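Local atomic coordinates of FEZ-1 protein (Fluoribacter gormanii, PDB entry 5WCK), a protein that probably hydrolyses the beta-lactam ring of antibiotics, as a monomeric subclass B3 metallo-beta-lactamase that holds two zinc ions. Residues A[61-72]-A[86-97]; A[73-84]-A[117-125]. The protein carries 2 engineered substitutions. All coordinates share one frame; numbering follows the deposited sequence.

Contact 1: residues A[61-72]-A[86-97]; sequences FSDTKILLISHA and QTKAKYMVMDED. With ZN (zinc ion), chain D; SO4 (sulfate ion), chain E.
Over one face of the F61 ring sits T87 CG2, 3.6 Å from the ring centroid and 12° off the normal, a CH-pi contact. At the ring edge, near its plane, lies OE1 of Q86. T87 OG1 accepts from A89 N in an ST turn and bonds to I83 O. The Y91 ring has L67 CD2 over one face, 4.1 Å from the centroid. V93 CG2 lies over the other face, offset toward the rim. L67 O lies in plane at the Y91 edge, with I69 CG2 near that plane. Y91 CG is anti to the backbone N (chi1 -161°), laying the ring along L67 and I69.

Three bonds join the parallel strands. K90 N gives to K65 O, L67 N to K90 O (2.8 Å), and M92 N to L67 O. The strands then part, and water 4 bridges I69 N and M92 O. D97 OD2 takes A72 N from above its carboxylate plane (3.1 Å) and also bonds T150. H71, just before A72, binds zinc through NE2, while ND1 bonds G173 O.

Strands 64-68 and 90-94 are joined through helix 80-87 and lie between strands 35-39 and 126-128. Helix 95-103 covers I69, A72 and Y91.

Contact 2: residues A[73-84]-A[117-125]; sequences HFDHAAGSELIK and TYFTQSTVD. With ZN (zinc ion), chain C; ZN (zinc ion), chain D.
F119 is the main bump of the 117-125 loop. Its ring fits a hollow made by F74, A77 and A78, beside the A77-S80 beta turn. F119 CD1 lies 3.8 Å from F74 CB, and F119 CB lies 3.8 Å from A78 CB. F119 CG stands between its backbone N and carbonyl carbon (chi1 53°), which turns the ring in against F74 and A77. In return, F74 CB rests on T117 O, and water 6 ties F74 N to that same carbonyl.

Farther along, T120 CG2 packs across the stem of E81, 3.6 Å from its CB. E81 is bent at chi2, which brings OE1 against S122 CB. Waters 7 and 8 bridge A78 O to the T120 backbone. At the far end K84 reaches the loop. Its NZ donates to T123 O (2.7 Å), from above the carbonyl plane, and forms a long salt bridge with D125 OD2 (3.4 Å). D125 OD2 also accepts from Y91 N.

The 73-84 segment carries most of the HxHxDH zinc motif of metallo-beta-lactamases. H73 binds one zinc with H71 and H149. D75 and H76 bind the other with H215. Water 5 bridges the two metals.

How the contacts relate
Contact 1 is mostly buried and belongs to the sheet. Contact 2 is partly buried and lies nearer the surface. Both use helix 80-87: its end enters contact 1, while its first turns pack on the loop in contact 2. Direct backbone bonds and apolar side chains hold contact 1. Contact 2 relies on one aromatic plug, bridging waters and a lysine grip. Y91 joins them, as its O lies 2.8 Å from D125 N and its OH 2.9 Å from S80 OG, both probable hydrogen bonds. A loop leads from strand 64-68 to helix 74-77; H71 of contact 1 and H73 of contact 2 bind the same zinc ion.

Contact 1: residues A[61-72]-A[86-97]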
# COMPACT_ATOMS: atom_id res chain seq x y z
N PHE A 61 -5.18 -13.80 14.40
CA PHE A 61 -5.87 -12.66 13.83
C PHE A 61 -6.20 -11.65 14.93
O PHE A 61 -6.10 -10.43 14.72
CB PHE A 61 -7.11 -13.16 13.08
CG PHE A 61 -7.80 -12.15 12.21
CD1 PHE A 61 -7.09 -11.39 11.30
CD2 PHE A 61 -9.18 -12.02 12.24
CE1 PHE A 61 -7.73 -10.48 10.47
CE2 PHE A 61 -9.84 -11.14 11.39
CZ PHE A 61 -9.11 -10.36 10.52
N SER A 62 -6.54 -12.17 16.13
CA SER A 62 -6.90 -11.35 17.28
C SER A 62 -5.73 -10.50 17.76
O SER A 62 -5.94 -9.58 18.53
CB SER A 62 -7.43 -12.22 18.42
OG SER A 62 -6.45 -13.14 18.85
N ASP A 63 -4.50 -10.81 17.32
CA ASP A 63 -3.33 -10.00 17.72
C ASP A 63 -3.10 -8.82 16.77
O ASP A 63 -2.10 -8.13 16.93
CB ASP A 63 -2.05 -10.85 17.74
CG ASP A 63 -1.91 -11.73 18.97
OD1 ASP A 63 -2.62 -11.46 19.96
OD2 ASP A 63 -1.11 -12.68 18.92
N THR A 64 -4.01 -8.57 15.82
CA THR A 64 -3.87 -7.41 14.93
C THR A 64 -4.20 -6.14 15.72
O THR A 64 -5.38 -5.89 16.06
CB THR A 64 -4.79 -7.50 13.71
OG1 THR A 64 -4.62 -8.76 13.07
CG2 THR A 64 -4.56 -6.40 12.70
N LYS A 65 -3.17 -5.35 16.04
CA LYS A 65 -3.31 -4.16 16.88
C LYS A 65 -3.54 -2.88 16.06
O LYS A 65 -4.14 -1.91 16.58
CB LYS A 65 -2.05 -3.94 17.72
CG LYS A 65 -1.71 -5.06 18.67
CD LYS A 65 -2.74 -5.27 19.75
CE LYS A 65 -2.31 -6.31 20.76
NZ LYS A 65 -3.37 -6.57 21.75
N ILE A 66 -2.99 -2.84 14.84
CA ILE A 66 -2.94 -1.62 14.02
C ILE A 66 -3.25 -2.03 12.58
O ILE A 66 -2.71 -3.03 12.10
CB ILE A 66 -1.56 -0.91 14.09
CG1 ILE A 66 -1.22 -0.47 15.52
CG2 ILE A 66 -1.53 0.27 13.15
CD1 ILE A 66 0.16 0.14 15.67
N LEU A 67 -4.13 -1.24 11.94
CA LEU A 67 -4.47 -1.39 10.53
C LEU A 67 -4.05 -0.12 9.79
O LEU A 67 -4.42 1.00 10.20
CB LEU A 67 -5.99 -1.59 10.39
CG LEU A 67 -6.52 -1.69 8.95
CD1 LEU A 67 -5.92 -2.86 8.17
CD2 LEU A 67 -8.03 -1.79 8.96
N LEU A 68 -3.24 -0.30 8.74
CA LEU A 68 -2.78 0.76 7.83
C LEU A 68 -3.21 0.40 6.41
O LEU A 68 -3.55 -0.76 6.15
CB LEU A 68 -1.25 0.87 7.88
CG LEU A 68 -0.61 0.94 9.26
CD1 LEU A 68 0.90 0.88 9.14
CD2 LEU A 68 -1.07 2.18 10.00
N ILE A 69 -3.16 1.40 5.53
CA ILE A 69 -3.43 1.23 4.13
C ILE A 69 -2.37 1.96 3.30
O ILE A 69 -1.75 2.95 3.73
CB ILE A 69 -4.84 1.70 3.76
CG1 ILE A 69 -5.08 3.16 4.12
CG2 ILE A 69 -5.88 0.76 4.35
CD1 ILE A 69 -6.40 3.74 3.62
N SER A 70 -2.23 1.51 2.04
CA SER A 70 -1.41 2.21 1.06
C SER A 70 -2.09 3.51 0.60
O SER A 70 -1.46 4.54 0.48
CB SER A 70 -1.14 1.35 -0.14
OG SER A 70 -0.26 0.27 0.20
N HIS A 71 -3.37 3.41 0.26
CA HIS A 71 -4.12 4.59 -0.15
C HIS A 71 -5.62 4.28 -0.12
O HIS A 71 -6.02 3.13 -0.08
CB HIS A 71 -3.65 5.10 -1.53
CG HIS A 71 -3.93 4.22 -2.70
ND1 HIS A 71 -2.97 3.38 -3.27
CD2 HIS A 71 -5.04 4.07 -3.46
CE1 HIS A 71 -3.48 2.79 -4.33
NE2 HIS A 71 -4.75 3.20 -4.48
N ALA A 72 -6.43 5.35 -0.15
CA ALA A 72 -7.88 5.27 0.04
C ALA A 72 -8.61 5.01 -1.28
O ALA A 72 -9.27 5.88 -1.81
CB ALA A 72 -8.39 6.53 0.71
N GLN A 86 -13.82 -7.27 13.71
CA GLN A 86 -13.40 -8.63 14.04
C GLN A 86 -12.17 -8.63 14.96
O GLN A 86 -11.97 -9.62 15.65
CB GLN A 86 -13.14 -9.44 12.77
CG GLN A 86 -14.42 -9.73 11.99
CD GLN A 86 -14.19 -10.42 10.67
OE1 GLN A 86 -13.28 -11.23 10.51
NE2 GLN A 86 -15.00 -10.07 9.68
N THR A 87 -11.39 -7.54 14.98
CA THR A 87 -10.10 -7.53 15.72
C THR A 87 -9.95 -6.36 16.70
O THR A 87 -9.05 -6.40 17.53
CB THR A 87 -8.89 -7.45 14.77
OG1 THR A 87 -8.86 -6.15 14.16
CG2 THR A 87 -8.88 -8.55 13.74
N LYS A 88 -10.75 -5.31 16.52
CA LYS A 88 -10.60 -4.04 17.25
C LYS A 88 -9.23 -3.38 16.99
O LYS A 88 -8.76 -2.60 17.81
CB LYS A 88 -10.80 -4.25 18.76
CG LYS A 88 -12.02 -5.05 19.18
CD LYS A 88 -13.32 -4.59 18.56
CE LYS A 88 -14.49 -5.40 19.09
NZ LYS A 88 -15.67 -5.31 18.20
N ALA A 89 -8.65 -3.64 15.82
CA ALA A 89 -7.38 -2.97 15.47
C ALA A 89 -7.61 -1.47 15.38
O ALA A 89 -8.71 -1.08 15.09
CB ALA A 89 -6.87 -3.46 14.13
N LYS A 90 -6.57 -0.68 15.65
CA LYS A 90 -6.66 0.79 15.50
C LYS A 90 -6.32 1.14 14.05
O LYS A 90 -5.26 0.77 13.60
CB LYS A 90 -5.69 1.47 16.44
CG LYS A 90 -6.05 1.18 17.88
CD LYS A 90 -5.19 1.94 18.79
CE LYS A 90 -3.88 1.26 19.03
NZ LYS A 90 -3.59 1.42 20.47
N TYR A 91 -7.21 1.91 13.43
CA TYR A 91 -7.07 2.29 12.01
C TYR A 91 -6.38 3.65 11.92
O TYR A 91 -6.87 4.60 12.44
CB TYR A 91 -8.48 2.39 11.43
CG TYR A 91 -8.60 2.33 9.93
CD1 TYR A 91 -7.56 1.95 9.12
CD2 TYR A 91 -9.80 2.67 9.34
CE1 TYR A 91 -7.71 1.88 7.75
CE2 TYR A 91 -9.96 2.60 7.97
CZ TYR A 91 -8.93 2.17 7.17
OH TYR A 91 -9.13 2.11 5.83
N MET A 92 -5.26 3.70 11.19
CA MET A 92 -4.49 4.92 11.09
C MET A 92 -4.33 5.24 9.60
O MET A 92 -3.93 4.37 8.81
CB MET A 92 -3.13 4.78 11.77
CG MET A 92 -3.21 4.20 13.17
SD MET A 92 -1.60 4.27 13.99
CE MET A 92 -2.06 3.50 15.55
N VAL A 93 -4.61 6.49 9.24
CA VAL A 93 -4.72 6.93 7.83
C VAL A 93 -4.12 8.34 7.70
O VAL A 93 -4.34 9.23 8.51
CB VAL A 93 -6.17 6.89 7.32
CG1 VAL A 93 -6.27 7.41 5.90
CG2 VAL A 93 -6.79 5.52 7.42
N MET A 94 -3.34 8.54 6.62
CA MET A 94 -2.79 9.83 6.23
C MET A 94 -3.93 10.86 6.09
O MET A 94 -4.91 10.61 5.42
CB MET A 94 -2.06 9.68 4.89
CG MET A 94 -1.24 10.90 4.45
SD MET A 94 0.15 11.37 5.52
CE MET A 94 1.27 10.01 5.16
N ASP A 95 -3.71 12.02 6.72
CA ASP A 95 -4.62 13.16 6.81
C ASP A 95 -5.40 13.36 5.50
O ASP A 95 -6.64 13.39 5.51
CB ASP A 95 -3.84 14.40 7.23
CG ASP A 95 -4.68 15.63 7.55
OD1 ASP A 95 -5.90 15.47 7.81
OD2 ASP A 95 -4.09 16.73 7.59
N GLU A 96 -4.68 13.50 4.39
CA GLU A 96 -5.28 13.89 3.12
C GLU A 96 -6.25 12.83 2.57
O GLU A 96 -7.09 13.17 1.70
CB GLU A 96 -4.20 14.18 2.09
CG GLU A 96 -3.41 15.46 2.34
CD GLU A 96 -2.28 15.45 3.38
OE1 GLU A 96 -2.06 14.40 4.07
OE2 GLU A 96 -1.61 16.50 3.53
N ASP A 97 -6.16 11.57 3.04
CA ASP A 97 -7.09 10.52 2.61
C ASP A 97 -8.22 10.20 3.62
O ASP A 97 -9.05 9.37 3.34
CB ASP A 97 -6.34 9.23 2.28
CG ASP A 97 -5.92 9.10 0.83
OD1 ASP A 97 -6.25 10.00 0.01
OD2 ASP A 97 -5.25 8.09 0.54
ZN ZN D . -5.74 3.24 -6.31
S SO4 E . -7.48 -16.19 15.90
O1 SO4 E . -8.67 -16.80 15.24
O2 SO4 E . -7.21 -16.88 17.19
O3 SO4 E . -6.31 -16.40 15.07
O4 SO4 E . -7.78 -14.79 16.22
O HOH W 1 -8.53 -8.69 18.98
O HOH W 2 -6.66 -5.30 18.36
O HOH W 3 -5.55 -2.35 19.01
O HOH W 4 -2.43 3.99 6.60
O HOH W 5 -6.09 1.34 -6.70

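Contact 2: residues A[73-84]-A[117-125]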
# COMPACT_ATOMS: atom_id res chain seq x y z
N HIS A 73 -8.47 3.79 -1.80
CA HIS A 73 -9.31 3.23 -2.85
C HIS A 73 -9.87 1.89 -2.36
O HIS A 73 -9.26 1.20 -1.54
CB HIS A 73 -8.55 3.06 -4.16
CG HIS A 73 -8.37 4.31 -4.95
ND1 HIS A 73 -7.35 4.46 -5.90
CD2 HIS A 73 -9.09 5.45 -4.97
CE1 HIS A 73 -7.48 5.66 -6.46
NE2 HIS A 73 -8.50 6.29 -5.89
N PHE A 74 -11.03 1.53 -2.89
CA PHE A 74 -11.74 0.32 -2.43
C PHE A 74 -10.86 -0.94 -2.49
O PHE A 74 -11.02 -1.83 -1.63
CB PHE A 74 -13.03 0.10 -3.23
CG PHE A 74 -12.80 -0.39 -4.63
CD1 PHE A 74 -12.55 0.50 -5.67
CD2 PHE A 74 -12.79 -1.75 -4.92
CE1 PHE A 74 -12.29 0.05 -6.95
CE2 PHE A 74 -12.53 -2.20 -6.20
CZ PHE A 74 -12.27 -1.30 -7.22
N ASP A 75 -9.96 -1.05 -3.48
CA ASP A 75 -9.19 -2.27 -3.66
C ASP A 75 -8.14 -2.44 -2.56
O ASP A 75 -7.63 -3.54 -2.42
CB ASP A 75 -8.57 -2.37 -5.06
CG ASP A 75 -7.66 -1.23 -5.49
OD1 ASP A 75 -7.98 -0.09 -5.13
OD2 ASP A 75 -6.69 -1.48 -6.24
N HIS A 76 -7.81 -1.37 -1.82
CA HIS A 76 -6.87 -1.46 -0.70
C HIS A 76 -7.54 -1.31 0.66
O HIS A 76 -6.95 -1.76 1.66
CB HIS A 76 -5.72 -0.45 -0.88
CG HIS A 76 -5.11 -0.59 -2.23
ND1 HIS A 76 -4.35 -1.68 -2.58
CD2 HIS A 76 -5.27 0.13 -3.36
CE1 HIS A 76 -4.04 -1.61 -3.86
NE2 HIS A 76 -4.55 -0.50 -4.36
N ALA A 77 -8.73 -0.72 0.72
CA ALA A 77 -9.32 -0.25 1.99
C ALA A 77 -10.76 -0.74 2.22
O ALA A 77 -11.30 -0.43 3.28
CB ALA A 77 -9.28 1.25 2.05
N ALA A 78 -11.39 -1.43 1.27
CA ALA A 78 -12.83 -1.77 1.45
C ALA A 78 -13.07 -2.67 2.67
O ALA A 78 -14.13 -2.57 3.31
CB ALA A 78 -13.36 -2.45 0.22
N GLY A 79 -12.11 -3.53 2.98
CA GLY A 79 -12.24 -4.52 4.08
C GLY A 79 -12.01 -3.95 5.47
O GLY A 79 -12.08 -4.70 6.45
N SER A 80 -11.73 -2.65 5.60
CA SER A 80 -11.23 -2.10 6.87
C SER A 80 -12.27 -2.19 7.98
O SER A 80 -11.93 -2.57 9.10
CB SER A 80 -10.70 -0.71 6.72
OG SER A 80 -9.51 -0.73 5.90
N GLU A 81 -13.54 -1.87 7.68
CA GLU A 81 -14.57 -1.92 8.74
C GLU A 81 -14.68 -3.35 9.30
O GLU A 81 -14.76 -3.52 10.53
CB GLU A 81 -15.91 -1.39 8.24
CG GLU A 81 -16.99 -1.41 9.33
CD GLU A 81 -16.70 -0.65 10.61
OE1 GLU A 81 -15.80 0.22 10.63
OE2 GLU A 81 -17.41 -0.92 11.62
N LEU A 82 -14.71 -4.36 8.42
CA LEU A 82 -14.76 -5.76 8.85
C LEU A 82 -13.58 -6.09 9.76
O LEU A 82 -13.74 -6.74 10.80
CB LEU A 82 -14.75 -6.70 7.65
CG LEU A 82 -16.02 -6.72 6.81
CD1 LEU A 82 -15.72 -7.40 5.48
CD2 LEU A 82 -17.13 -7.44 7.56
N ILE A 83 -12.38 -5.66 9.38
CA ILE A 83 -11.20 -5.96 10.19
C ILE A 83 -11.34 -5.30 11.57
O ILE A 83 -11.01 -5.92 12.58
CB ILE A 83 -9.90 -5.57 9.46
CG1 ILE A 83 -9.73 -6.51 8.26
CG2 ILE A 83 -8.71 -5.63 10.42
CD1 ILE A 83 -8.49 -6.33 7.45
N LYS A 84 -11.82 -4.07 11.61
CA LYS A 84 -12.01 -3.34 12.88
C LYS A 84 -13.04 -4.10 13.73
O LYS A 84 -12.84 -4.26 14.94
CB LYS A 84 -12.46 -1.90 12.64
CG LYS A 84 -11.43 -0.98 11.99
CD LYS A 84 -11.86 0.46 12.01
CE LYS A 84 -11.74 1.10 13.38
NZ LYS A 84 -12.45 2.40 13.46
N THR A 117 -17.28 2.21 -6.85
CA THR A 117 -16.03 2.39 -6.12
C THR A 117 -16.26 2.64 -4.63
O THR A 117 -15.29 2.79 -3.88
CB THR A 117 -15.21 3.55 -6.71
OG1 THR A 117 -15.88 4.80 -6.47
CG2 THR A 117 -14.94 3.35 -8.18
N TYR A 118 -17.53 2.69 -4.18
CA TYR A 118 -17.81 3.00 -2.81
C TYR A 118 -17.52 1.78 -1.93
O TYR A 118 -17.44 0.65 -2.41
CB TYR A 118 -19.27 3.40 -2.59
CG TYR A 118 -19.75 4.64 -3.31
CD1 TYR A 118 -18.90 5.55 -3.91
CD2 TYR A 118 -21.11 4.88 -3.40
CE1 TYR A 118 -19.38 6.68 -4.56
CE2 TYR A 118 -21.61 6.00 -4.05
CZ TYR A 118 -20.75 6.90 -4.63
OH TYR A 118 -21.25 8.00 -5.27
N PHE A 119 -17.31 2.03 -0.64
CA PHE A 119 -17.04 0.96 0.31
C PHE A 119 -17.56 1.37 1.69
O PHE A 119 -17.96 2.50 1.91
CB PHE A 119 -15.54 0.63 0.29
CG PHE A 119 -14.61 1.80 0.47
CD1 PHE A 119 -14.24 2.60 -0.60
CD2 PHE A 119 -14.07 2.09 1.71
CE1 PHE A 119 -13.37 3.67 -0.44
CE2 PHE A 119 -13.21 3.16 1.88
CZ PHE A 119 -12.86 3.95 0.80
N THR A 120 -17.56 0.43 2.63
CA THR A 120 -18.12 0.65 3.97
C THR A 120 -17.38 1.77 4.69
O THR A 120 -16.15 1.77 4.77
CB THR A 120 -18.09 -0.65 4.78
OG1 THR A 120 -18.79 -1.64 4.02
CG2 THR A 120 -18.72 -0.49 6.15
N GLN A 121 -18.15 2.72 5.23
CA GLN A 121 -17.63 3.79 6.06
C GLN A 121 -17.02 3.22 7.35
O GLN A 121 -17.45 2.19 7.89
CB GLN A 121 -18.74 4.79 6.38
CG GLN A 121 -19.31 5.48 5.14
CD GLN A 121 -20.35 6.52 5.47
OE1 GLN A 121 -20.54 6.90 6.62
NE2 GLN A 121 -21.02 7.01 4.44
N SER A 122 -15.94 3.87 7.80
CA SER A 122 -15.29 3.51 9.04
C SER A 122 -14.78 4.79 9.69
O SER A 122 -14.78 5.86 9.06
CB SER A 122 -14.20 2.50 8.79
OG SER A 122 -13.23 3.09 7.98
N THR A 123 -14.37 4.69 10.95
CA THR A 123 -13.73 5.80 11.60
C THR A 123 -12.22 5.53 11.65
O THR A 123 -11.78 4.39 11.69
CB THR A 123 -14.32 6.02 13.00
OG1 THR A 123 -14.14 4.81 13.72
CG2 THR A 123 -15.79 6.36 12.96
N VAL A 124 -11.48 6.63 11.65
CA VAL A 124 -10.03 6.61 11.75
C VAL A 124 -9.65 6.90 13.21
O VAL A 124 -10.00 7.94 13.77
CB VAL A 124 -9.42 7.60 10.75
CG1 VAL A 124 -7.93 7.83 10.98
CG2 VAL A 124 -9.70 7.15 9.32
N ASP A 125 -8.86 6.00 13.79
CA ASP A 125 -8.42 6.12 15.19
C ASP A 125 -7.23 7.07 15.36
O ASP A 125 -7.10 7.72 16.41
CB ASP A 125 -8.14 4.72 15.73
CG ASP A 125 -9.39 3.87 15.74
OD1 ASP A 125 -10.34 4.27 16.43
OD2 ASP A 125 -9.43 2.86 15.02
ZN ZN C . -5.00 -0.34 -6.46
ZN ZN D . -5.74 3.24 -6.31
O HOH W 6 -12.55 3.54 -4.16
O HOH W 5 -6.09 1.34 -6.70
O HOH W 7 -14.23 -0.33 5.26
O HOH W 8 -16.63 -2.23 2.06
O HOH W 9 -15.16 2.22 12.32
O HOH W 10 -12.69 3.18 16.13